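Local coordinates for actin depolymerization factor 2 (Plasmodium berghei, PDB 2XFA), which binds actin and, as in other members of the ADF/cofilin family, probably promotes the disassembly and turnover of actin filaments, at residues L56-I59 and I60-K64; N66-N69 and T70-R73; G100-P104 and K105-L109; A112-E115 and S116-K120. All coordinates share one frame; numbering follows the deposited sequence.

Contact 1 of 4, residues L56-I59 and I60-K64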
loop_
_atom_site.group_PDB
_atom_site.type_symbol
_atom_site.label_atom_id
_atom_site.label_comp_id
_atom_site.label_asym_id
_atom_site.label_seq_id
_atom_site.Cartn_x
_atom_site.Cartn_y
_atom_site.Cartn_z
ATOM N N LEU A 56 -14.865 -0.434 3.284
ATOM C CA LEU A 56 -13.540 0.039 3.670
ATOM C C LEU A 56 -12.922 -0.916 4.687
ATOM O O LEU A 56 -11.799 -1.411 4.535
ATOM C CB LEU A 56 -13.636 1.424 4.302
ATOM C CG LEU A 56 -12.294 2.026 4.740
ATOM C CD1 LEU A 56 -11.331 2.064 3.573
ATOM C CD2 LEU A 56 -12.489 3.421 5.316
ATOM N N ASP A 57 -13.673 -1.148 5.744
ATOM C CA ASP A 57 -13.278 -2.071 6.781
ATOM C C ASP A 57 -12.970 -3.428 6.188
ATOM O O ASP A 57 -11.987 -4.054 6.565
ATOM C CB ASP A 57 -14.387 -2.128 7.795
ATOM C CG ASP A 57 -14.938 -0.745 8.078
ATOM O OD1 ASP A 57 -14.375 -0.062 8.960
ATOM O OD2 ASP A 57 -15.887 -0.317 7.379
ATOM N N ASN A 58 -13.761 -3.863 5.218
ATOM C CA ASN A 58 -13.436 -5.125 4.576
ATOM C C ASN A 58 -12.164 -5.039 3.756
ATOM O O ASN A 58 -11.401 -5.996 3.680
ATOM C CB ASN A 58 -14.588 -5.649 3.725
ATOM C CG ASN A 58 -14.790 -7.147 3.891
ATOM O OD1 ASN A 58 -14.169 -7.955 3.198
ATOM N ND2 ASN A 58 -15.651 -7.523 4.833
ATOM N N ILE A 59 -11.900 -3.901 3.131
ATOM C CA ILE A 59 -10.700 -3.867 2.320
ATOM C C ILE A 59 -9.445 -3.852 3.214
ATOM O O ILE A 59 -8.472 -4.537 2.933
ATOM C CB ILE A 59 -10.751 -2.754 1.240
ATOM C CG1 ILE A 59 -9.481 -2.760 0.406
ATOM C CG2 ILE A 59 -10.928 -1.394 1.866
ATOM C CD1 ILE A 59 -8.440 -1.888 0.968
ATOM N N ILE A 60 -9.495 -3.069 4.286
ATOM C CA ILE A 60 -8.448 -2.997 5.297
ATOM C C ILE A 60 -8.200 -4.391 5.916
ATOM O O ILE A 60 -7.052 -4.798 6.101
ATOM C CB ILE A 60 -8.841 -2.001 6.409
ATOM C CG1 ILE A 60 -8.855 -0.561 5.871
ATOM C CG2 ILE A 60 -7.916 -2.120 7.612
ATOM C CD1 ILE A 60 -9.627 0.404 6.773
ATOM N N MET A 61 -9.274 -5.132 6.173
ATOM C CA MET A 61 -9.141 -6.500 6.690
ATOM C C MET A 61 -8.407 -7.403 5.702
ATOM O O MET A 61 -7.491 -8.152 6.080
ATOM C CB MET A 61 -10.510 -7.070 7.044
ATOM C CG MET A 61 -10.484 -8.484 7.563
ATOM S SD MET A 61 -12.154 -9.153 7.610
ATOM C CE MET A 61 -12.629 -8.994 5.889
ATOM N N ARG A 62 -8.794 -7.323 4.432
ATOM C CA ARG A 62 -8.153 -8.132 3.397
ATOM C C ARG A 62 -6.673 -7.790 3.230
ATOM O O ARG A 62 -5.837 -8.666 3.061
ATOM C CB ARG A 62 -8.872 -7.935 2.067
ATOM C CG ARG A 62 -10.338 -8.338 2.101
ATOM C CD ARG A 62 -10.527 -9.760 1.667
ATOM N NE ARG A 62 -10.634 -9.868 0.217
ATOM C CZ ARG A 62 -11.777 -10.059 -0.435
ATOM N NH1 ARG A 62 -12.926 -10.165 0.228
ATOM N NH2 ARG A 62 -11.770 -10.149 -1.756
ATOM N N ILE A 63 -6.348 -6.505 3.269
ATOM C CA ILE A 63 -4.952 -6.105 3.173
ATOM C C ILE A 63 -4.176 -6.647 4.347
ATOM O O ILE A 63 -3.094 -7.176 4.177
ATOM C CB ILE A 63 -4.781 -4.581 3.153
ATOM C CG1 ILE A 63 -5.423 -3.996 1.902
ATOM C CG2 ILE A 63 -3.317 -4.224 3.181
ATOM C CD1 ILE A 63 -5.393 -2.466 1.885
ATOM N N LYS A 64 -4.750 -6.514 5.536
ATOM C CA LYS A 64 -4.076 -6.922 6.758
ATOM C C LYS A 64 -3.733 -8.412 6.725
ATOM O O LYS A 64 -2.660 -8.823 7.151
ATOM C CB LYS A 64 -4.939 -6.602 7.967
ATOM C CG LYS A 64 -4.319 -7.030 9.295
ATOM C CD LYS A 64 -5.253 -7.946 10.063
ATOM C CE LYS A 64 -4.553 -8.562 11.271
ATOM N NZ LYS A 64 -5.460 -9.457 12.055
#
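I59 and I63, one alpha-helical turn apart, run alongside each other as an i/i+4 pair on the buried face of helix 56-65 of the ADF/cofilin fold. The backbone layer is regular. M61 N donates to D57 O, R62 N to N58 O at 3.0 Å, and I63 N to I59 O at 2.9 Å.

The apolar layer faces the sheet and the C-terminal helix. I59 and I63 both pack on Y31 of strand 31-37, while I59 also meets M79 and I63 meets I75 and A77 on strand 73-81. On the neighbouring flank, I60 CD1 reaches back one turn to L56 CG at 3.7 Å, and I60 continues onto L141 of helix 137-146.

Polar side chains occupy the outer surface. D57 forms a salt bridge with K142, and R62 another with E48. N58 turns its amide toward the bent end of M61, whose CE lies 3.3 Å from N58 OD1. The same N58 OD1 stays 3.9 Å from R62 NH1, the amide and guanidinium planes being nearly perpendicular (81°). Deeper in, CG1 of I59 runs anti to the backbone N (chi1 -180°), carrying I59 CD1 along the helix to a tight 3.2 Å from I63 CD1.

Contact 2 of 4, residues N66-N69 and T70-R73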
loop_
_atom_site.group_PDB
_atom_site.type_symbol
_atom_site.label_atom_id
_atom_site.label_comp_id
_atom_site.label_asym_id
_atom_site.label_seq_id
_atom_site.Cartn_x
_atom_site.Cartn_y
_atom_site.Cartn_z
ATOM N N ASN A 66 -2.803 -10.087 4.406
ATOM C CA ASN A 66 -1.628 -10.295 3.540
ATOM C C ASN A 66 -0.315 -9.772 4.114
ATOM O O ASN A 66 0.724 -9.871 3.466
ATOM C CB ASN A 66 -1.811 -9.624 2.171
ATOM C CG ASN A 66 -2.887 -10.278 1.325
ATOM O OD1 ASN A 66 -3.973 -9.719 1.137
ATOM N ND2 ASN A 66 -2.590 -11.465 0.801
ATOM N N LEU A 67 -0.359 -9.201 5.310
ATOM C CA LEU A 67 0.824 -8.598 5.911
ATOM C C LEU A 67 1.336 -9.426 7.075
ATOM O O LEU A 67 0.604 -10.244 7.620
ATOM C CB LEU A 67 0.489 -7.180 6.397
ATOM C CG LEU A 67 -0.025 -6.279 5.261
ATOM C CD1 LEU A 67 -0.442 -4.909 5.800
ATOM C CD2 LEU A 67 1.042 -6.142 4.162
ATOM N N LYS A 68 2.583 -9.201 7.481
ATOM C CA LYS A 68 3.133 -9.905 8.651
ATOM C C LYS A 68 3.877 -8.931 9.540
ATOM O O LYS A 68 4.296 -7.878 9.098
ATOM C CB LYS A 68 4.109 -10.995 8.207
ATOM C CG LYS A 68 3.542 -11.977 7.190
ATOM C CD LYS A 68 4.488 -13.172 6.996
ATOM C CE LYS A 68 3.823 -14.305 6.214
ATOM N NZ LYS A 68 4.738 -15.475 6.041
ATOM N N ASN A 69 4.095 -9.315 10.782
ATOM C CA ASN A 69 4.810 -8.469 11.714
ATOM C C ASN A 69 6.297 -8.378 11.397
ATOM O O ASN A 69 7.022 -7.642 12.031
ATOM C CB ASN A 69 4.673 -9.065 13.090
ATOM C CG ASN A 69 4.081 -8.121 14.064
ATOM O OD1 ASN A 69 3.679 -6.995 13.702
ATOM N ND2 ASN A 69 3.995 -8.560 15.313
ATOM N N THR A 70 6.773 -9.178 10.457
ATOM C CA THR A 70 8.211 -9.342 10.311
ATOM C C THR A 70 8.687 -8.955 8.912
ATOM O O THR A 70 9.840 -9.198 8.568
ATOM C CB THR A 70 8.613 -10.814 10.487
ATOM O OG1 THR A 70 7.911 -11.575 9.496
ATOM C CG2 THR A 70 8.286 -11.326 11.895
ATOM N N GLU A 71 7.804 -8.403 8.089
ATOM C CA GLU A 71 8.225 -7.920 6.784
ATOM C C GLU A 71 7.551 -6.646 6.285
ATOM O O GLU A 71 6.338 -6.486 6.385
ATOM C CB GLU A 71 8.125 -9.003 5.726
ATOM C CG GLU A 71 6.806 -9.661 5.573
ATOM C CD GLU A 71 6.948 -10.930 4.757
ATOM O OE1 GLU A 71 7.996 -11.071 4.084
ATOM O OE2 GLU A 71 6.034 -11.783 4.799
ATOM N N CYS A 72 8.368 -5.762 5.712
ATOM C CA CYS A 72 7.890 -4.524 5.094
ATOM C C CYS A 72 7.185 -4.736 3.755
ATOM O O CYS A 72 7.550 -5.612 2.972
ATOM C CB CYS A 72 9.056 -3.564 4.919
ATOM S SG CYS A 72 9.892 -3.184 6.446
ATOM N N ARG A 73 6.149 -3.932 3.512
ATOM C CA ARG A 73 5.452 -3.903 2.233
ATOM C C ARG A 73 5.073 -2.467 1.813
ATOM O O ARG A 73 4.945 -1.596 2.645
ATOM C CB ARG A 73 4.178 -4.745 2.278
ATOM C CG ARG A 73 4.420 -6.281 2.382
ATOM C CD ARG A 73 5.277 -6.774 1.220
ATOM N NE ARG A 73 5.353 -8.236 1.139
ATOM C CZ ARG A 73 6.390 -8.951 1.556
ATOM N NH1 ARG A 73 7.433 -8.341 2.100
ATOM N NH2 ARG A 73 6.383 -10.284 1.438
HETATM O O HOH W 1 3.905 -9.772 4.011
HETATM O O HOH W 2 4.074 -7.785 5.655
#
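K68 and E71 stand at the two ends of a type I beta turn, which reverses the chain between helix 56-65 and strand 73-81. Water supplies the clearest polar link across this turn. Water 2 accepts from K68 N at 2.7 Å and lies equally close to E71 O, to which it can donate, bridging the two backbones inside the bend. The carbonyl oxygen of K68 accepts from W97 NE1.

The charged groups follow a different pattern. E71 OE1 forms a salt bridge with R73 NH2 at 3.2 Å. The arginine is held twice more, by NH1 donating to C72 O at 2.9 Å, with the acceptor close to the guanidinium plane, and by NE in a salt bridge with D45. Three partners thus fix its rotation. N69, at the corner, is tied to D133 and to I134 N through its amide.

Apolar contact is provided by L67, whose CD2 packs at 3.8 Å against R73 CG as the two side chains pass antiparallel, flank to flank. The extended K68 chain crosses E71 with its methylenes rather than its ammonium: E71 OE2 lies 3.0 Å from K68 CD but 4.1 Å from K68 NZ.

Contact 3 of 4, residues G100-P104 and K105-L109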
loop_
_atom_site.group_PDB
_atom_site.type_symbol
_atom_site.label_atom_id
_atom_site.label_comp_id
_atom_site.label_asym_id
_atom_site.label_seq_id
_atom_site.Cartn_x
_atom_site.Cartn_y
_atom_site.Cartn_z
ATOM N N GLY A 100 7.928 -3.332 13.400
ATOM C CA GLY A 100 9.095 -3.336 14.259
ATOM C C GLY A 100 9.934 -4.595 14.217
ATOM O O GLY A 100 11.144 -4.524 14.441
ATOM N N LEU A 101 9.313 -5.740 13.926
ATOM C CA LEU A 101 10.038 -7.015 13.945
ATOM C C LEU A 101 10.688 -7.355 12.612
ATOM O O LEU A 101 11.252 -8.427 12.443
ATOM C CB LEU A 101 9.129 -8.168 14.405
ATOM C CG LEU A 101 8.895 -8.140 15.907
ATOM C CD1 LEU A 101 7.998 -9.319 16.338
ATOM C CD2 LEU A 101 10.259 -8.186 16.631
ATOM N N SER A 102 10.580 -6.450 11.652
ATOM C CA SER A 102 11.294 -6.623 10.407
ATOM C C SER A 102 12.757 -6.304 10.714
ATOM O O SER A 102 13.043 -5.415 11.519
ATOM C CB SER A 102 10.710 -5.686 9.345
ATOM O OG SER A 102 11.519 -5.683 8.192
ATOM N N LYS A 103 13.680 -7.040 10.109
ATOM C CA LYS A 103 15.106 -6.802 10.340
ATOM C C LYS A 103 15.544 -5.470 9.735
ATOM O O LYS A 103 14.989 -5.041 8.727
ATOM C CB LYS A 103 15.942 -7.949 9.772
ATOM C CG LYS A 103 15.801 -8.133 8.274
ATOM C CD LYS A 103 16.322 -9.486 7.841
ATOM C CE LYS A 103 15.534 -10.604 8.507
ATOM N NZ LYS A 103 15.901 -11.946 7.973
ATOM N N PRO A 104 16.554 -4.821 10.347
ATOM C CA PRO A 104 16.979 -3.453 10.004
ATOM C C PRO A 104 17.423 -3.340 8.559
ATOM O O PRO A 104 17.057 -2.376 7.883
ATOM C CB PRO A 104 18.175 -3.204 10.926
ATOM C CG PRO A 104 18.098 -4.262 11.989
ATOM C CD PRO A 104 17.447 -5.442 11.341
ATOM N N LYS A 105 18.198 -4.317 8.096
ATOM C CA LYS A 105 18.642 -4.371 6.706
ATOM C C LYS A 105 17.472 -4.106 5.747
ATOM O O LYS A 105 17.628 -3.464 4.706
ATOM C CB LYS A 105 19.246 -5.746 6.424
ATOM C CG LYS A 105 19.706 -6.508 7.678
ATOM C CD LYS A 105 21.028 -5.952 8.222
ATOM C CE LYS A 105 20.833 -4.685 9.061
ATOM N NZ LYS A 105 21.941 -3.691 8.926
ATOM N N GLU A 106 16.299 -4.598 6.132
ATOM C CA GLU A 106 15.079 -4.504 5.338
ATOM C C GLU A 106 14.357 -3.192 5.609
ATOM O O GLU A 106 13.993 -2.469 4.678
ATOM C CB GLU A 106 14.170 -5.703 5.662
ATOM C CG GLU A 106 13.057 -5.958 4.652
ATOM C CD GLU A 106 12.011 -6.956 5.145
ATOM O OE1 GLU A 106 12.384 -8.020 5.713
ATOM O OE2 GLU A 106 10.811 -6.676 4.951
ATOM N N LYS A 107 14.150 -2.863 6.881
ATOM C CA LYS A 107 13.556 -1.566 7.205
ATOM C C LYS A 107 14.228 -0.406 6.453
ATOM O O LYS A 107 13.564 0.366 5.770
ATOM C CB LYS A 107 13.576 -1.307 8.714
ATOM C CG LYS A 107 12.355 -1.841 9.443
ATOM C CD LYS A 107 12.460 -1.659 10.945
ATOM C CE LYS A 107 11.498 -0.589 11.436
ATOM N NZ LYS A 107 10.078 -0.844 11.046
ATOM N N MET A 108 15.541 -0.280 6.577
ATOM C CA MET A 108 16.242 0.819 5.907
ATOM C C MET A 108 16.083 0.775 4.388
ATOM O O MET A 108 15.747 1.777 3.780
ATOM C CB MET A 108 17.711 0.882 6.336
ATOM C CG MET A 108 17.880 1.310 7.795
ATOM S SD MET A 108 19.593 1.457 8.363
ATOM C CE MET A 108 20.025 3.124 7.853
ATOM N N LEU A 109 16.267 -0.395 3.787
ATOM C CA LEU A 109 16.105 -0.539 2.346
ATOM C C LEU A 109 14.710 -0.146 1.843
ATOM O O LEU A 109 14.576 0.537 0.834
ATOM C CB LEU A 109 16.410 -1.964 1.915
ATOM C CG LEU A 109 16.706 -2.045 0.417
ATOM C CD1 LEU A 109 18.171 -1.675 0.151
ATOM C CD2 LEU A 109 16.393 -3.431 -0.120
#
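K103 and E106 meet where a loop becomes a helix, and the case illustrates how the start of a helix shares out its donors and acceptors. K103 occupies the N-cap position, and its carbonyl oxygen accepts twice. K107 N reaches K103 O at 3.0 Å in the carbonyl plane and nearly straight at the hydrogen (167°). E106 N comes to the same oxygen at 2.9 Å from above the plane, along a more bent path (137°). One residue further on, M108 N donates to P104 O at 2.9 Å. P104, the first residue of the helix, has no N-H to satisfy, which suits a proline to this place.

The side chains find their partners largely beyond the junction. E106 is extended, with CG anti to the backbone N (chi1 -164°), and its OE2 accepts from C72 N, in the loop before strand 73-81. S102 OG lies beside this carboxylate, 3.3 Å from E106 CD, in close contact but without a hydrogen bond to OE2. K107 folds back over the loop: its CD passes 3.8 Å from S102 O, and bends at chi3 and chi4 deliver NZ to S98 OG and P99 O, both of which it bonds. Methylene contact completes the junction, K103 CG crossing E106 CB at 3.9 Å.

Proline at the first helical position, just after the N-cap, is a familiar way to begin a helix; here it opens helix 104-118, the long helix that in ADF/cofilin proteins carries much of the actin-binding surface.

Contact 4 of 4, residues A112-E115 and S116-K120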
loop_
_atom_site.group_PDB
_atom_site.type_symbol
_atom_site.label_atom_id
_atom_site.label_comp_id
_atom_site.label_asym_id
_atom_site.label_seq_id
_atom_site.Cartn_x
_atom_site.Cartn_y
_atom_site.Cartn_z
ATOM N N ALA A 112 14.405 3.587 2.186
ATOM C CA ALA A 112 15.284 4.319 1.285
ATOM C C ALA A 112 14.843 4.176 -0.162
ATOM O O ALA A 112 15.279 4.937 -1.007
ATOM C CB ALA A 112 16.734 3.874 1.452
ATOM N N SER A 113 13.969 3.207 -0.423
ATOM C CA SER A 113 13.471 2.894 -1.766
ATOM C C SER A 113 12.063 3.437 -1.999
ATOM O O SER A 113 11.603 3.532 -3.137
ATOM C CB SER A 113 13.416 1.369 -1.969
ATOM O OG SER A 113 14.706 0.774 -1.898
ATOM N N LYS A 114 11.366 3.754 -0.914
ATOM C CA LYS A 114 9.970 4.185 -1.000
ATOM C C LYS A 114 9.793 5.269 -2.086
ATOM O O LYS A 114 8.926 5.160 -2.963
ATOM C CB LYS A 114 9.527 4.688 0.371
ATOM C CG LYS A 114 8.109 5.227 0.460
ATOM C CD LYS A 114 7.855 5.716 1.893
ATOM C CE LYS A 114 6.846 6.869 1.969
ATOM N NZ LYS A 114 5.495 6.458 2.499
ATOM N N GLU A 115 10.629 6.301 -2.030
ATOM C CA GLU A 115 10.573 7.405 -3.006
ATOM C C GLU A 115 10.654 6.958 -4.468
ATOM O O GLU A 115 10.004 7.534 -5.353
ATOM C CB GLU A 115 11.693 8.433 -2.755
ATOM C CG GLU A 115 11.761 9.011 -1.337
ATOM C CD GLU A 115 12.649 8.194 -0.395
ATOM O OE1 GLU A 115 13.846 8.545 -0.242
ATOM O OE2 GLU A 115 12.148 7.207 0.188
ATOM N N SER A 116 11.489 5.960 -4.721
ATOM C CA SER A 116 11.681 5.430 -6.065
ATOM C C SER A 116 10.367 4.894 -6.591
ATOM O O SER A 116 10.071 5.001 -7.761
ATOM C CB SER A 116 12.729 4.310 -6.058
ATOM O OG SER A 116 13.970 4.762 -5.534
ATOM N N LEU A 117 9.564 4.317 -5.709
ATOM C CA LEU A 117 8.261 3.827 -6.114
ATOM C C LEU A 117 7.257 4.993 -6.221
ATOM O O LEU A 117 6.590 5.151 -7.232
ATOM C CB LEU A 117 7.755 2.790 -5.107
ATOM C CG LEU A 117 6.916 1.612 -5.599
ATOM C CD1 LEU A 117 6.023 0.986 -4.459
ATOM C CD2 LEU A 117 6.125 2.000 -6.819
ATOM N N VAL A 118 7.147 5.789 -5.164
ATOM C CA VAL A 118 6.115 6.833 -5.079
ATOM C C VAL A 118 6.228 7.830 -6.209
ATOM O O VAL A 118 5.223 8.282 -6.758
ATOM C CB VAL A 118 6.156 7.561 -3.715
ATOM C CG1 VAL A 118 5.310 8.840 -3.743
ATOM C CG2 VAL A 118 5.646 6.616 -2.609
ATOM N N ARG A 119 7.450 8.156 -6.595
ATOM C CA ARG A 119 7.628 9.209 -7.582
ATOM C C ARG A 119 7.146 8.766 -8.968
ATOM O O ARG A 119 7.062 9.576 -9.877
ATOM C CB ARG A 119 9.093 9.645 -7.645
ATOM C CG ARG A 119 9.935 8.684 -8.463
ATOM C CD ARG A 119 10.971 9.409 -9.313
ATOM N NE ARG A 119 12.146 9.752 -8.521
ATOM C CZ ARG A 119 12.993 8.848 -8.043
ATOM N NH1 ARG A 119 12.783 7.563 -8.289
ATOM N NH2 ARG A 119 14.042 9.223 -7.321
ATOM N N LYS A 120 6.863 7.478 -9.145
ATOM C CA LYS A 120 6.342 6.973 -10.422
ATOM C C LYS A 120 4.826 6.879 -10.387
ATOM O O LYS A 120 4.190 6.565 -11.387
ATOM C CB LYS A 120 6.880 5.564 -10.711
ATOM C CG LYS A 120 8.276 5.502 -11.279
ATOM C CD LYS A 120 9.286 6.045 -10.297
ATOM C CE LYS A 120 10.716 5.795 -10.764
ATOM N NZ LYS A 120 11.133 4.376 -10.574
#
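V118 N donates to K114 O at 2.9 Å and almost straight (171°), the clearest bond in the last turns of this helix. R119 N follows with E115 O at 2.9 Å. Weaker bonds accompany them: S113 O draws on both S116 N and L117 N, and L117 N also leans on K114 O, so these carbonyls are shared between i+3 and i+4 donors. K120 N bonds L117 O.

Helix 104-118 is the connection of a beta-alpha-beta crossover between the parallel strands 89-97 and 126-130, and K114 ties it to the second of them, its NZ bonding S127 OG on strand 126-130. S113 OG turns back to L109 O within the helix.

R119 folds over the carbonyl it bonds. A chi1 of 80° tucks CG back over the backbone, where R119 CG lies 3.3 Å from E115 O, and that oxygen sits over one face of the guanidinium, near its rim. On the inner side, L117 packs on Y74 and F94. K114 and V118 run alongside each other toward the sheet, K114 CG 4.2 Å from V118 CG2, and both touch F94.

The four contacts come in series along one ADF/cofilin chain. Contacts 1 and 2 adjoin in sequence, helix 56-65 passing into the turn that opens strand 73-81, with centres about 15 Å apart. Contacts 3 and 4 both use helix 104-118 and lie about 17 Å apart between centres. Contacts 1 and 4 are on opposite sides of the chain's centre, their own centres about 24 Å apart, and both helices pack on strand 73-81 of the mixed sheet. The chain's two pairs of contacts come together at contacts 2 and 3, with centres about 11 Å apart: N69 O lies 3.2 Å from L101 CB, where the turn touches the approach to the long helix, whose counterpart in relatives binds actin.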